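Side-chain contact in glucose-binding protein (PDB 2B3F), which binds glucose or galactose and probably delivers the sugar to a binding-protein-dependent transport system: residues G164-Q169 / T362-F367. Sequence-based numbering, arbitrary orientation.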
loop_
_atom_site.group_PDB
_atom_site.type_symbol
_atom_site.label_atom_id
_atom_site.label_comp_id
_atom_site.label_asym_id
_atom_site.label_seq_id
_atom_site.Cartn_x
_atom_site.Cartn_y
_atom_site.Cartn_z
ATOM N N GLY A 164 -4.538 9.000 -10.880
ATOM C CA GLY A 164 -5.935 8.598 -10.787
ATOM C C GLY A 164 -6.699 9.290 -9.661
ATOM O O GLY A 164 -6.387 10.424 -9.246
ATOM N N GLU A 165 -7.666 8.554 -9.133
ATOM C CA GLU A 165 -8.591 9.020 -8.122
ATOM C C GLU A 165 -7.912 9.477 -6.816
ATOM O O GLU A 165 -6.709 9.275 -6.593
ATOM C CB GLU A 165 -9.635 7.935 -7.827
ATOM C CG GLU A 165 -9.063 6.648 -7.189
ATOM C CD GLU A 165 -10.133 5.653 -6.829
ATOM O OE1 GLU A 165 -11.086 6.044 -6.106
ATOM O OE2 GLU A 165 -10.025 4.478 -7.245
ATOM N N ASN A 166 -8.717 10.093 -5.956
ATOM C CA ASN A 166 -8.238 10.736 -4.748
ATOM C C ASN A 166 -7.163 9.951 -3.996
ATOM O O ASN A 166 -6.100 10.504 -3.713
ATOM C CB ASN A 166 -9.420 11.039 -3.821
ATOM C CG ASN A 166 -9.002 11.665 -2.503
ATOM O OD1 ASN A 166 -8.629 10.951 -1.579
ATOM N ND2 ASN A 166 -9.174 12.994 -2.372
ATOM N N TRP A 167 -7.417 8.687 -3.693
ATOM C CA TRP A 167 -6.394 7.960 -2.887
ATOM C C TRP A 167 -5.046 7.900 -3.599
ATOM O O TRP A 167 -4.003 7.901 -2.942
ATOM C CB TRP A 167 -6.870 6.586 -2.424
ATOM C CG TRP A 167 -6.848 5.527 -3.425
ATOM C CD1 TRP A 167 -7.890 5.067 -4.148
ATOM C CD2 TRP A 167 -5.710 4.732 -3.798
ATOM N NE1 TRP A 167 -7.485 4.056 -4.983
ATOM C CE2 TRP A 167 -6.151 3.821 -4.780
ATOM C CE3 TRP A 167 -4.369 4.711 -3.406
ATOM C CZ2 TRP A 167 -5.299 2.882 -5.363
ATOM C CZ3 TRP A 167 -3.519 3.795 -3.996
ATOM C CH2 TRP A 167 -3.986 2.891 -4.966
ATOM N N THR A 168 -5.039 7.855 -4.935
ATOM C CA THR A 168 -3.767 7.780 -5.684
ATOM C C THR A 168 -3.013 9.111 -5.630
ATOM O O THR A 168 -1.801 9.171 -5.804
ATOM C CB THR A 168 -3.938 7.344 -7.164
ATOM O OG1 THR A 168 -4.456 8.434 -7.940
ATOM C CG2 THR A 168 -4.808 6.141 -7.291
ATOM N N GLN A 169 -3.762 10.195 -5.418
ATOM C CA GLN A 169 -3.160 11.509 -5.230
ATOM C C GLN A 169 -2.501 11.579 -3.854
ATOM O O GLN A 169 -1.405 12.096 -3.718
ATOM C CB GLN A 169 -4.206 12.601 -5.402
ATOM C CG GLN A 169 -4.869 12.590 -6.768
ATOM C CD GLN A 169 -6.239 13.280 -6.769
ATOM O OE1 GLN A 169 -6.553 14.089 -5.875
ATOM N NE2 GLN A 169 -7.083 12.914 -7.745
ATOM N N THR A 362 -9.975 14.382 2.478
ATOM C CA THR A 362 -10.578 15.726 2.550
ATOM C C THR A 362 -9.532 16.818 2.452
ATOM O O THR A 362 -9.677 17.815 1.729
ATOM C CB THR A 362 -11.356 15.890 3.872
ATOM O OG1 THR A 362 -12.375 14.896 3.930
ATOM C CG2 THR A 362 -12.011 17.279 3.981
ATOM N N VAL A 363 -8.446 16.640 3.191
ATOM C CA VAL A 363 -7.302 17.517 3.053
ATOM C C VAL A 363 -6.836 17.584 1.604
ATOM O O VAL A 363 -6.575 18.665 1.065
ATOM C CB VAL A 363 -6.124 17.076 3.958
ATOM C CG1 VAL A 363 -4.913 17.967 3.740
ATOM C CG2 VAL A 363 -6.551 17.097 5.404
ATOM N N MET A 364 -6.724 16.429 0.963
ATOM C CA MET A 364 -6.272 16.390 -0.401
ATOM C C MET A 364 -7.256 17.122 -1.320
ATOM O O MET A 364 -6.828 17.897 -2.163
ATOM C CB MET A 364 -6.042 14.935 -0.849
ATOM C CG MET A 364 -5.556 14.803 -2.275
ATOM S SD MET A 364 -3.991 15.654 -2.577
ATOM C CE MET A 364 -2.906 14.799 -1.395
ATOM N N GLU A 365 -8.557 16.913 -1.136
ATOM C CA GLU A 365 -9.579 17.695 -1.888
ATOM C C GLU A 365 -9.341 19.198 -1.785
ATOM O O GLU A 365 -9.352 19.914 -2.802
ATOM C CB GLU A 365 -10.984 17.381 -1.415
ATOM C CG GLU A 365 -11.467 16.024 -1.858
ATOM C CD GLU A 365 -12.895 15.720 -1.439
ATOM O OE1 GLU A 365 -13.343 16.216 -0.372
ATOM O OE2 GLU A 365 -13.577 14.965 -2.183
ATOM N N ILE A 366 -9.106 19.687 -0.571
ATOM C CA ILE A 366 -8.905 21.126 -0.382
ATOM C C ILE A 366 -7.566 21.627 -0.941
ATOM O O ILE A 366 -7.441 22.812 -1.315
ATOM C CB ILE A 366 -9.210 21.599 1.078
ATOM C CG1 ILE A 366 -8.238 21.026 2.099
ATOM C CG2 ILE A 366 -10.610 21.177 1.440
ATOM C CD1 ILE A 366 -7.004 21.826 2.319
ATOM N N PHE A 367 -6.573 20.754 -1.070
ATOM C CA PHE A 367 -5.399 21.165 -1.805
ATOM C C PHE A 367 -5.742 21.237 -3.299
ATOM O O PHE A 367 -5.290 22.151 -3.974
ATOM C CB PHE A 367 -4.183 20.271 -1.599
ATOM C CG PHE A 367 -2.963 20.804 -2.272
ATOM C CD1 PHE A 367 -2.339 21.949 -1.783
ATOM C CD2 PHE A 367 -2.470 20.220 -3.424
ATOM C CE1 PHE A 367 -1.218 22.458 -2.393
ATOM C CE2 PHE A 367 -1.357 20.746 -4.069
ATOM C CZ PHE A 367 -0.724 21.860 -3.547
#
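M364 and Q169 form the buried side of this helix-helix contact. The M364 side chain leaves its helix with CG anti to the backbone N (chi1 -180°), then bends at chi2 and chi3. The bends bring the thioether across Q169, with CE over the backbone carbonyl. M364 SD lies 4.2 Å from Q169 CB. M364 CE sits 3.9 Å from Q169 O. M364 CG meets the amide oxygen, 3.8 Å from Q169 OE1. The other end of this amide is tied down within its own segment. Q169 NE2 donates to G164 O at 3.0 Å, in the carbonyl plane and nearly in the plane of the Q169 amide. This bond restrains the amide's rotation and leaves OE1 facing the methionine.

The outer side faces solvent more, and few atoms meet there. N166 CB points toward helix 354-370, and a chi1 of 178° carries the amide on to it. N166 ND2 lies 3.8 Å from E365 CG and 4.0 Å from M364 CB. The N166 amide and the E365 carboxylate are turned 88° apart, and the exposed glutamate offers its aliphatic CG rather than its charge. The N166 amide itself is firmly bonded: OD1 accepts from Q170 NE2, and ND2 donates to G361 O. The latter bond joins the two helices.

The contact sets the turn just after the N-cap E165 against the middle of helix 354-370. Both helices pack in one lobe of the two-lobed periplasmic binding protein fold. Bound galactose is about 13 Å from the N166 side chain, so this is helix packing away from the sugar. Nearby, W167 touches A42 of the galactose pocket. W205 and F208 of helix 199-212 also pack on M364, while helix 373-387 touches V363, I366 and F367.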